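Local coordinates for protein DNA methyltransferase (Nicotiana tabacum, PDB 4ONQ) that probably transfers methyl groups to carbon 5 of cytosine in DNA, as the catalytic domain of a plant DRM-type de novo methyltransferase, captured with the cofactor analogue sinefungin, at residues F15-P18 and T19-L22; I138-A141 and V142-F145; Q154-V157 and L158-R162; G196-R200 and T201-K205. The protein carries 5 engineered substitutions. All blocks are in the same frame, centred on the assembly; numbering follows the deposited sequence.

Interaction 1 of 4, residues F15-P18 and T19-L22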
loop_
_atom_site.group_PDB
_atom_site.type_symbol
_atom_site.label_atom_id
_atom_site.label_comp_id
_atom_site.label_asym_id
_atom_site.label_seq_id
_atom_site.Cartn_x
_atom_site.Cartn_y
_atom_site.Cartn_z
ATOM N N PHE A 15 -15.665 0.446 -5.420
ATOM C CA PHE A 15 -16.585 1.024 -6.360
ATOM C C PHE A 15 -16.167 0.581 -7.710
ATOM O O PHE A 15 -16.706 1.008 -8.680
ATOM C CB PHE A 15 -16.535 2.528 -6.335
ATOM C CG PHE A 15 -16.988 3.108 -5.062
ATOM C CD1 PHE A 15 -18.273 2.945 -4.653
ATOM C CD2 PHE A 15 -16.130 3.808 -4.274
ATOM C CE1 PHE A 15 -18.706 3.471 -3.472
ATOM C CE2 PHE A 15 -16.544 4.335 -3.086
ATOM C CZ PHE A 15 -17.835 4.165 -2.683
ATOM N N GLY A 16 -15.147 -0.233 -7.772
ATOM C CA GLY A 16 -14.713 -0.748 -9.056
ATOM C C GLY A 16 -13.211 -0.939 -9.155
ATOM O O GLY A 16 -12.434 -0.178 -8.586
ATOM N N VAL A 17 -12.808 -1.974 -9.881
ATOM C CA VAL A 17 -11.402 -2.218 -10.165
ATOM C C VAL A 17 -11.246 -2.352 -11.679
ATOM O O VAL A 17 -12.184 -2.763 -12.363
ATOM C CB VAL A 17 -10.884 -3.480 -9.430
ATOM C CG1 VAL A 17 -10.865 -3.251 -7.921
ATOM C CG2 VAL A 17 -11.728 -4.696 -9.782
ATOM N N PRO A 18 -10.064 -2.002 -12.213
ATOM C CA PRO A 18 -9.882 -1.939 -13.666
ATOM C C PRO A 18 -10.048 -3.274 -14.383
ATOM O O PRO A 18 -10.475 -3.314 -15.536
ATOM C CB PRO A 18 -8.433 -1.457 -13.807
ATOM C CG PRO A 18 -7.771 -1.909 -12.577
ATOM C CD PRO A 18 -8.803 -1.730 -11.504
ATOM N N THR A 19 -9.769 -4.367 -13.715
ATOM C CA THR A 19 -9.726 -5.664 -14.338
ATOM C C THR A 19 -11.042 -6.431 -14.365
ATOM O O THR A 19 -11.118 -7.521 -14.852
ATOM C CB THR A 19 -8.768 -6.503 -13.529
ATOM O OG1 THR A 19 -9.013 -7.870 -13.802
ATOM C CG2 THR A 19 -9.043 -6.251 -12.095
ATOM N N GLU A 20 -12.072 -5.870 -13.790
ATOM C CA GLU A 20 -13.306 -6.572 -13.781
ATOM C C GLU A 20 -14.390 -5.638 -14.145
ATOM O O GLU A 20 -14.192 -4.446 -14.202
ATOM C CB GLU A 20 -13.594 -7.098 -12.404
ATOM C CG GLU A 20 -12.490 -7.873 -11.856
ATOM C CD GLU A 20 -12.691 -9.318 -11.994
ATOM O OE1 GLU A 20 -13.850 -9.738 -11.986
ATOM O OE2 GLU A 20 -11.695 -10.040 -12.102
ATOM N N PRO A 21 -15.565 -6.190 -14.380
ATOM C CA PRO A 21 -16.700 -5.369 -14.761
ATOM C C PRO A 21 -17.157 -4.562 -13.598
ATOM O O PRO A 21 -17.203 -5.081 -12.507
ATOM C CB PRO A 21 -17.755 -6.410 -15.044
ATOM C CG PRO A 21 -17.448 -7.469 -14.079
ATOM C CD PRO A 21 -15.976 -7.589 -14.229
ATOM N N LEU A 22 -17.531 -3.328 -13.849
ATOM C CA LEU A 22 -17.924 -2.378 -12.826
ATOM C C LEU A 22 -19.082 -2.968 -12.050
ATOM O O LEU A 22 -19.914 -3.669 -12.622
ATOM C CB LEU A 22 -18.321 -1.036 -13.443
ATOM C CG LEU A 22 -17.146 -0.126 -13.804
ATOM C CD1 LEU A 22 -17.598 1.321 -13.886
ATOM C CD2 LEU A 22 -16.022 -0.288 -12.791
#

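Interaction 2 of 4, residues I138-A141 and V142-F145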
loop_
_atom_site.group_PDB
_atom_site.type_symbol
_atom_site.label_atom_id
_atom_site.label_comp_id
_atom_site.label_asym_id
_atom_site.label_seq_id
_atom_site.Cartn_x
_atom_site.Cartn_y
_atom_site.Cartn_z
ATOM N N ILE A 138 10.563 -28.223 4.881
ATOM C CA ILE A 138 9.772 -28.424 3.667
ATOM C C ILE A 138 10.543 -29.257 2.642
ATOM O O ILE A 138 10.006 -30.222 2.061
ATOM C CB ILE A 138 9.311 -27.077 3.072
ATOM C CG1 ILE A 138 8.296 -26.425 4.014
ATOM C CG2 ILE A 138 8.695 -27.269 1.708
ATOM C CD1 ILE A 138 7.772 -25.103 3.521
ATOM N N ARG A 139 11.811 -28.893 2.448
ATOM C CA ARG A 139 12.720 -29.690 1.633
ATOM C C ARG A 139 12.680 -31.166 2.021
ATOM O O ARG A 139 12.470 -32.011 1.168
ATOM C CB ARG A 139 14.166 -29.189 1.725
ATOM C CG ARG A 139 15.166 -30.203 1.151
ATOM C CD ARG A 139 16.621 -29.821 1.367
ATOM N NE ARG A 139 17.089 -28.803 0.429
ATOM C CZ ARG A 139 17.538 -29.065 -0.795
ATOM N NH1 ARG A 139 17.558 -30.314 -1.242
ATOM N NH2 ARG A 139 17.954 -28.079 -1.577
ATOM N N LYS A 140 12.876 -31.473 3.302
ATOM C CA LYS A 140 12.926 -32.869 3.742
ATOM C C LYS A 140 11.574 -33.565 3.618
ATOM O O LYS A 140 11.499 -34.752 3.298
ATOM C CB LYS A 140 13.463 -32.975 5.174
ATOM C CG LYS A 140 14.946 -32.631 5.290
ATOM C CD LYS A 140 15.475 -32.879 6.687
ATOM C CE LYS A 140 16.922 -32.419 6.831
ATOM N NZ LYS A 140 17.847 -33.105 5.887
ATOM N N ALA A 141 10.506 -32.817 3.859
ATOM C CA ALA A 141 9.159 -33.350 3.712
ATOM C C ALA A 141 8.832 -33.772 2.266
ATOM O O ALA A 141 8.125 -34.759 2.063
ATOM C CB ALA A 141 8.132 -32.350 4.231
ATOM N N VAL A 142 9.334 -33.036 1.270
ATOM C CA VAL A 142 9.041 -33.383 -0.134
ATOM C C VAL A 142 10.145 -34.177 -0.852
ATOM O O VAL A 142 9.907 -34.779 -1.903
ATOM C CB VAL A 142 8.716 -32.138 -0.983
ATOM C CG1 VAL A 142 7.535 -31.384 -0.395
ATOM C CG2 VAL A 142 9.935 -31.241 -1.093
ATOM N N GLU A 143 11.339 -34.170 -0.309
ATOM C CA GLU A 143 12.491 -34.802 -0.915
ATOM C C GLU A 143 12.397 -36.304 -1.111
ATOM O O GLU A 143 12.942 -36.828 -2.057
ATOM C CB GLU A 143 13.683 -34.569 -0.031
ATOM C CG GLU A 143 14.791 -33.911 -0.671
ATOM C CD GLU A 143 15.934 -33.694 0.258
ATOM O OE1 GLU A 143 15.861 -34.137 1.409
ATOM O OE2 GLU A 143 16.920 -33.094 -0.177
ATOM N N ASP A 144 11.744 -36.993 -0.187
ATOM C CA ASP A 144 11.694 -38.456 -0.222
ATOM C C ASP A 144 10.972 -39.014 -1.442
ATOM O O ASP A 144 11.363 -40.042 -1.994
ATOM C CB ASP A 144 11.050 -39.000 1.052
ATOM C CG ASP A 144 11.970 -38.910 2.248
ATOM O OD1 ASP A 144 13.200 -39.021 2.057
ATOM O OD2 ASP A 144 11.464 -38.731 3.375
ATOM N N PHE A 145 9.921 -38.323 -1.853
ATOM C CA PHE A 145 9.101 -38.746 -2.970
ATOM C C PHE A 145 9.568 -38.028 -4.222
ATOM O O PHE A 145 9.948 -36.856 -4.166
ATOM C CB PHE A 145 7.639 -38.409 -2.666
ATOM C CG PHE A 145 7.278 -38.595 -1.214
ATOM C CD1 PHE A 145 6.946 -39.851 -0.726
ATOM C CD2 PHE A 145 7.310 -37.522 -0.328
ATOM C CE1 PHE A 145 6.638 -40.034 0.604
ATOM C CE2 PHE A 145 7.007 -37.699 1.006
ATOM C CZ PHE A 145 6.670 -38.960 1.475
HETATM O O HOH W 1 17.810 -33.069 3.002
#

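Interaction 3 of 4, residues Q154-V157 and L158-R162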
loop_
_atom_site.group_PDB
_atom_site.type_symbol
_atom_site.label_atom_id
_atom_site.label_comp_id
_atom_site.label_asym_id
_atom_site.label_seq_id
_atom_site.Cartn_x
_atom_site.Cartn_y
_atom_site.Cartn_z
ATOM N N GLN A 154 1.386 -32.800 1.549
ATOM C CA GLN A 154 0.974 -31.729 0.646
ATOM C C GLN A 154 0.255 -30.630 1.424
ATOM O O GLN A 154 0.513 -29.440 1.234
ATOM C CB GLN A 154 0.054 -32.257 -0.453
ATOM C CG GLN A 154 0.752 -32.968 -1.594
ATOM C CD GLN A 154 -0.214 -33.321 -2.724
ATOM O OE1 GLN A 154 -1.126 -32.550 -3.037
ATOM N NE2 GLN A 154 -0.020 -34.493 -3.334
ATOM N N LYS A 155 -0.630 -31.037 2.327
ATOM C CA LYS A 155 -1.360 -30.082 3.137
ATOM C C LYS A 155 -0.431 -29.344 4.092
ATOM O O LYS A 155 -0.523 -28.127 4.236
ATOM C CB LYS A 155 -2.488 -30.757 3.918
ATOM C CG LYS A 155 -3.357 -29.748 4.647
ATOM C CD LYS A 155 -4.244 -30.390 5.685
ATOM C CE LYS A 155 -4.869 -29.329 6.577
ATOM N NZ LYS A 155 -5.382 -28.162 5.798
ATOM N N PHE A 156 0.465 -30.078 4.743
ATOM C CA PHE A 156 1.445 -29.447 5.626
ATOM C C PHE A 156 2.275 -28.354 4.907
ATOM O O PHE A 156 2.323 -27.195 5.367
ATOM C CB PHE A 156 2.334 -30.506 6.292
ATOM C CG PHE A 156 3.640 -29.974 6.793
ATOM C CD1 PHE A 156 3.698 -29.221 7.954
ATOM C CD2 PHE A 156 4.812 -30.223 6.101
ATOM C CE1 PHE A 156 4.906 -28.722 8.416
ATOM C CE2 PHE A 156 6.023 -29.730 6.557
ATOM C CZ PHE A 156 6.069 -28.976 7.713
ATOM N N VAL A 157 2.892 -28.694 3.772
ATOM C CA VAL A 157 3.704 -27.696 3.078
ATOM C C VAL A 157 2.873 -26.569 2.471
ATOM O O VAL A 157 3.314 -25.430 2.464
ATOM C CB VAL A 157 4.760 -28.275 2.056
ATOM C CG1 VAL A 157 4.836 -29.773 2.106
ATOM C CG2 VAL A 157 4.542 -27.749 0.627
ATOM N N LEU A 158 1.670 -26.869 1.986
ATOM C CA LEU A 158 0.832 -25.807 1.437
ATOM C C LEU A 158 0.411 -24.825 2.525
ATOM O O LEU A 158 0.366 -23.614 2.303
ATOM C CB LEU A 158 -0.383 -26.368 0.706
ATOM C CG LEU A 158 -0.114 -26.792 -0.736
ATOM C CD1 LEU A 158 -1.395 -27.303 -1.358
ATOM C CD2 LEU A 158 0.443 -25.621 -1.534
ATOM N N ASP A 159 0.163 -25.329 3.710
ATOM C CA ASP A 159 -0.170 -24.472 4.816
ATOM C C ASP A 159 0.987 -23.602 5.211
ATOM O O ASP A 159 0.791 -22.453 5.455
ATOM C CB ASP A 159 -0.682 -25.254 6.050
ATOM C CG ASP A 159 -2.075 -25.846 5.871
ATOM O OD1 ASP A 159 -2.773 -25.511 4.924
ATOM O OD2 ASP A 159 -2.486 -26.669 6.690
ATOM N N GLN A 160 2.176 -24.169 5.311
ATOM C CA GLN A 160 3.333 -23.375 5.601
ATOM C C GLN A 160 3.643 -22.344 4.541
ATOM O O GLN A 160 4.003 -21.276 4.866
ATOM C CB GLN A 160 4.549 -24.232 5.888
ATOM C CG GLN A 160 4.412 -25.182 7.040
ATOM C CD GLN A 160 4.049 -24.521 8.326
ATOM O OE1 GLN A 160 4.643 -23.572 8.732
ATOM N NE2 GLN A 160 3.075 -25.045 8.968
ATOM N N CYS A 161 3.502 -22.688 3.282
ATOM C CA CYS A 161 3.729 -21.774 2.183
ATOM C C CYS A 161 2.793 -20.602 2.113
ATOM O O CYS A 161 3.200 -19.527 1.830
ATOM C CB CYS A 161 3.693 -22.507 0.869
ATOM S SG CYS A 161 5.034 -23.615 0.604
ATOM N N ARG A 162 1.524 -20.836 2.358
ATOM C CA ARG A 162 0.567 -19.779 2.441
ATOM C C ARG A 162 0.812 -18.868 3.586
ATOM O O ARG A 162 0.677 -17.680 3.462
ATOM C CB ARG A 162 -0.817 -20.342 2.578
ATOM C CG ARG A 162 -1.357 -20.908 1.314
ATOM C CD ARG A 162 -2.615 -21.697 1.528
ATOM N NE ARG A 162 -3.248 -21.770 0.252
ATOM C CZ ARG A 162 -3.462 -22.879 -0.402
ATOM N NH1 ARG A 162 -3.142 -24.020 0.136
ATOM N NH2 ARG A 162 -4.008 -22.834 -1.586
#

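Interaction 4 of 4, residues G196-R200 and T201-K205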
loop_
_atom_site.group_PDB
_atom_site.type_symbol
_atom_site.label_atom_id
_atom_site.label_comp_id
_atom_site.label_asym_id
_atom_site.label_seq_id
_atom_site.Cartn_x
_atom_site.Cartn_y
_atom_site.Cartn_z
ATOM N N GLY A 196 22.175 2.261 1.601
ATOM C CA GLY A 196 22.044 3.522 2.312
ATOM C C GLY A 196 21.771 3.433 3.805
ATOM O O GLY A 196 21.230 4.370 4.398
ATOM N N GLY A 197 22.133 2.312 4.420
ATOM C CA GLY A 197 22.019 2.179 5.862
ATOM C C GLY A 197 20.829 1.408 6.406
ATOM O O GLY A 197 20.629 1.359 7.615
ATOM N N ILE A 198 20.034 0.803 5.530
ATOM C CA ILE A 198 18.905 0.000 5.988
ATOM C C ILE A 198 19.250 -1.491 5.947
ATOM O O ILE A 198 19.873 -1.968 4.999
ATOM C CB ILE A 198 17.628 0.297 5.167
ATOM C CG1 ILE A 198 16.420 -0.419 5.778
ATOM C CG2 ILE A 198 17.828 -0.073 3.704
ATOM C CD1 ILE A 198 15.136 -0.249 4.997
ATOM N N SER A 199 18.880 -2.225 6.988
ATOM C CA SER A 199 19.136 -3.657 7.004
ATOM C C SER A 199 18.071 -4.417 6.232
ATOM O O SER A 199 16.999 -3.886 5.907
ATOM C CB SER A 199 19.192 -4.191 8.429
ATOM O OG SER A 199 17.899 -4.196 8.996
ATOM N N ARG A 200 18.383 -5.673 5.959
ATOM C CA ARG A 200 17.494 -6.573 5.240
ATOM C C ARG A 200 16.151 -6.735 5.966
ATOM O O ARG A 200 15.073 -6.561 5.370
ATOM C CB ARG A 200 18.201 -7.921 5.055
ATOM C CG ARG A 200 17.310 -9.070 4.613
ATOM C CD ARG A 200 18.165 -10.316 4.430
ATOM N NE ARG A 200 17.383 -11.549 4.340
ATOM C CZ ARG A 200 16.907 -12.057 3.209
ATOM N NH1 ARG A 200 17.141 -11.437 2.063
ATOM N NH2 ARG A 200 16.202 -13.182 3.229
ATOM N N THR A 201 16.214 -7.044 7.261
ATOM C CA THR A 201 14.989 -7.257 8.041
ATOM C C THR A 201 14.146 -5.987 8.097
ATOM O O THR A 201 12.916 -6.043 8.081
ATOM C CB THR A 201 15.257 -7.808 9.482
ATOM O OG1 THR A 201 15.415 -6.720 10.401
ATOM C CG2 THR A 201 16.493 -8.689 9.497
ATOM N N ASP A 202 14.820 -4.841 8.126
ATOM C CA ASP A 202 14.130 -3.556 8.073
ATOM C C ASP A 202 13.565 -3.263 6.685
ATOM O O ASP A 202 12.558 -2.570 6.558
ATOM C CB ASP A 202 15.052 -2.415 8.514
ATOM C CG ASP A 202 14.940 -2.113 9.992
ATOM O OD1 ASP A 202 13.919 -2.492 10.599
ATOM O OD2 ASP A 202 15.870 -1.486 10.545
ATOM N N ARG A 203 14.223 -3.766 5.644
ATOM C CA ARG A 203 13.670 -3.675 4.299
ATOM C C ARG A 203 12.309 -4.358 4.318
ATOM O O ARG A 203 11.305 -3.796 3.873
ATOM C CB ARG A 203 14.570 -4.379 3.283
ATOM C CG ARG A 203 15.818 -3.633 2.859
ATOM C CD ARG A 203 15.787 -3.468 1.348
ATOM N NE ARG A 203 16.725 -4.304 0.613
ATOM C CZ ARG A 203 16.648 -4.514 -0.698
ATOM N NH1 ARG A 203 17.543 -5.290 -1.304
ATOM N NH2 ARG A 203 15.664 -3.957 -1.400
ATOM N N TYR A 204 12.276 -5.574 4.859
ATOM C CA TYR A 204 11.018 -6.315 4.947
ATOM C C TYR A 204 9.985 -5.621 5.819
ATOM O O TYR A 204 8.808 -5.618 5.493
ATOM C CB TYR A 204 11.236 -7.719 5.483
ATOM C CG TYR A 204 11.877 -8.674 4.513
ATOM C CD1 TYR A 204 13.133 -9.201 4.773
ATOM C CD2 TYR A 204 11.221 -9.061 3.341
ATOM C CE1 TYR A 204 13.723 -10.091 3.901
ATOM C CE2 TYR A 204 11.808 -9.947 2.454
ATOM C CZ TYR A 204 13.062 -10.459 2.745
ATOM O OH TYR A 204 13.673 -11.353 1.904
ATOM N N LYS A 205 10.398 -5.018 6.892
ATOM C CA LYS A 205 9.477 -4.331 7.723
ATOM C C LYS A 205 8.896 -3.094 7.087
ATOM O O LYS A 205 7.747 -2.841 7.203
ATOM C CB LYS A 205 10.155 -4.019 9.029
ATOM C CG LYS A 205 9.302 -3.309 10.022
ATOM C CD LYS A 205 10.099 -2.843 11.215
ATOM C CE LYS A 205 9.240 -2.339 12.357
ATOM N NZ LYS A 205 8.858 -0.919 12.274
HETATM O O HOH W 2 18.107 -0.895 9.546
#

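Interaction 1 of 4, residues F15-P18 and T19-L22
Thr-19 and Val-17 meet methyl to methyl on one side of a tight reversal of the chain, CG2 of Thr-19 standing 3.9 Å from CG2 of Val-17. The two side chains run alongside each other and point the same way. With its hydroxyl trans to its own backbone nitrogen (chi1 161°), Thr-19 presents the methyl rather than OG1 to the valine. The same Val-17 CG2 also takes the aliphatic part of Glu-20, whose CG comes to 3.9 Å from it before the bent chain carries the carboxylate away. One valine methyl thus serves two residues on the far side of the turn.

Between these partners the backbone makes a type I beta turn from Val-17 to Glu-20, with Pro-18 and Thr-19 at its corners. Closure rests on a weak hydrogen bond, Glu-20 N to Val-17 O at 3.4 Å, long but almost straight (171°). Pro-18 suits the first corner because its ring already fixes phi near the value the turn requires. Farther back, Leu-22 lays CD2 over the backbone of Gly-16, 4.0 Å from its CA, where the glycine's phi of 146° belongs to a conformation that residues with a CB seldom adopt.

The turn belongs to the long N-terminal loop that precedes strand 39-45. Val-17 and Pro-18 rest on Phe-73, in the loop joining strands 66-69 and 79-84. Phe-15 packs on Arg-28 and Val-88 and sends its backbone N to Glu-66 on strand 66-69, which ties the loop to the outer edge of the mixed sheet.

Interaction 2 of 4, residues I138-A141 and V142-F145
The Arg-139 guanidinium receives Glu-143 OE2 at its edge, the oxygen lying essentially in the guanidinium plane, and NH1 reaches it at 3.0 Å in a salt bridge. The match is one-sided: the carboxylate plane is turned 69° from the guanidinium, and NH1 comes to OE2 from above the carboxylate plane, 37° out of it. This is therefore a single-oxygen bridge and no paired, coplanar one. The second flat group, the Phe-145 ring, has the CB of its neighbour Asp-144 4.1 Å above the centre of one face, while at its edge CE2 approaches Ala-141 O at 3.3 Å.

A bend at chi3 (-78°) turns the arginine's otherwise extended chain so that NH1 comes back to the glutamate one turn on. Arg-139 CG and CD run past OE2 as well, so the carboxylate covers part of the arginine stem. The other oxygen, OE1, accepts from a water at 2.7 Å, and that water in turn accepts from Lys-140 NZ at 2.9 Å. Glu-143 is thereby tied to two basic residues, directly to one and through water to the other. In the backbone, Val-142 N bonds to Ile-138 O (3.0 Å) and Glu-143 N to Arg-139 O (2.8 Å), the helical pattern that sets these partners one turn apart.

All this occupies the last turns of helix 132-143. Ile-138, Ala-141 and Val-142 pack against helix 151-164, Ile-138 also touching Val-174 and Arg-139 Lys-173 of strand 173-176, while Phe-145 beyond the helix settles on Pro-150.

Interaction 3 of 4, residues Q154-V157 and L158-R162
Lys-155 reaches one helical turn forward to Asp-159. Its CB starts out directed away from 158-162, but with CG trans to the backbone nitrogen (chi1 -174°) the chain swings back along the helix surface. CG lies 3.8 Å from Asp-159 OD2, the chain crosses the carboxylate at a slant, and CE passes the same oxygen at 3.6 Å. A final bend at chi4 (44°) brings NZ to 3.4 Å from OD2, a weak, long salt bridge, while OD1 stays farther off.

Next to this pair, Phe-156 and Gln-160 repeat the same spacing with different chemistry. Ring atom CE1 meets Gln-160 CG at 3.8 Å, the amide plane inclined 32° to the ring. The glutamine is bent at chi2, which folds its amide back beside the aromatic carbon. On the inner side Val-157 CG2 faces Cys-161 SG at 4.2 Å in an apolar contact; Val-157 also touches Trp-168 and Cys-161 touches Leu-166, both of strand 166-170. Gln-154, at the start, turns its NE2 to Pro-149 O.

Backbone bonds between residues four apart, such as Cys-161 N to Val-157 O at 2.9 Å, supply the firm part of the contact. By comparison the lysine-aspartate attraction is loose and lies toward solvent, so it would probably add only modestly to the stability of the helix, whose inner face relies on apolar packing instead.

Interaction 4 of 4, residues G196-R200 and T201-K205
Ser-199 OG accepts the backbone N-H of Asp-202 at 3.3 Å, and Arg-203 N bonds to Ser-199 O at 2.8 Å. A chi1 of 72° sets the hydroxyl between the serine's own N and carbonyl carbon, facing the first turn. A water completes the link in return, accepting from Ser-199 N and donating to Asp-202 OD2.

On the other flank Arg-200 and Tyr-204 run side by side. Tyr-204 CE1 stands 3.8 Å above the centre of one guanidinium face, with the two planes perpendicular, so the ring meets the arginine edge-on. The polar ends are positioned from outside: Arg-200 NH1 by a salt bridge to Glu-178, Tyr-204 OH by Leu-177 O. Ile-198 lays CG1 against Asp-202 CB at 3.7 Å; its CD1 lies against the backbone of Arg-203, and the isoleucine also touches Val-265 and Ile-269 of helix 264-276. Arg-203 is anchored through NH2 to Glu-183.

The arrangement is a serine N-cap starting helix 200-208, with the aspartate's return bond of a capping box replaced by a water bridge. The side chain of Asp-202 is about 9 Å from bound sinefungin, which places this helix start near the cofactor pocket.

Along the chain the four contacts come one after another, each closing before the next opens. Interactions 2 and 3 are the close pair: their centres lie 12 Å apart on successive helices, 132-143 and 151-164, which pack directly through Val-142, Ile-138 and Val-157. With the hairpin 166-176 these helices form a lobe away from the seven-stranded mixed sheet, probably the target-recognition region of this DNA methyltransferase. Interaction 1, in the N-terminal loop tied to edge strand 66-69, and interaction 4, near the sinefungin pocket, lie on opposite sides of the chain's centre, their centres 35 Å apart. Interaction 4 lies between lobe and catalytic core, its centre about 28 Å from that of interaction 3.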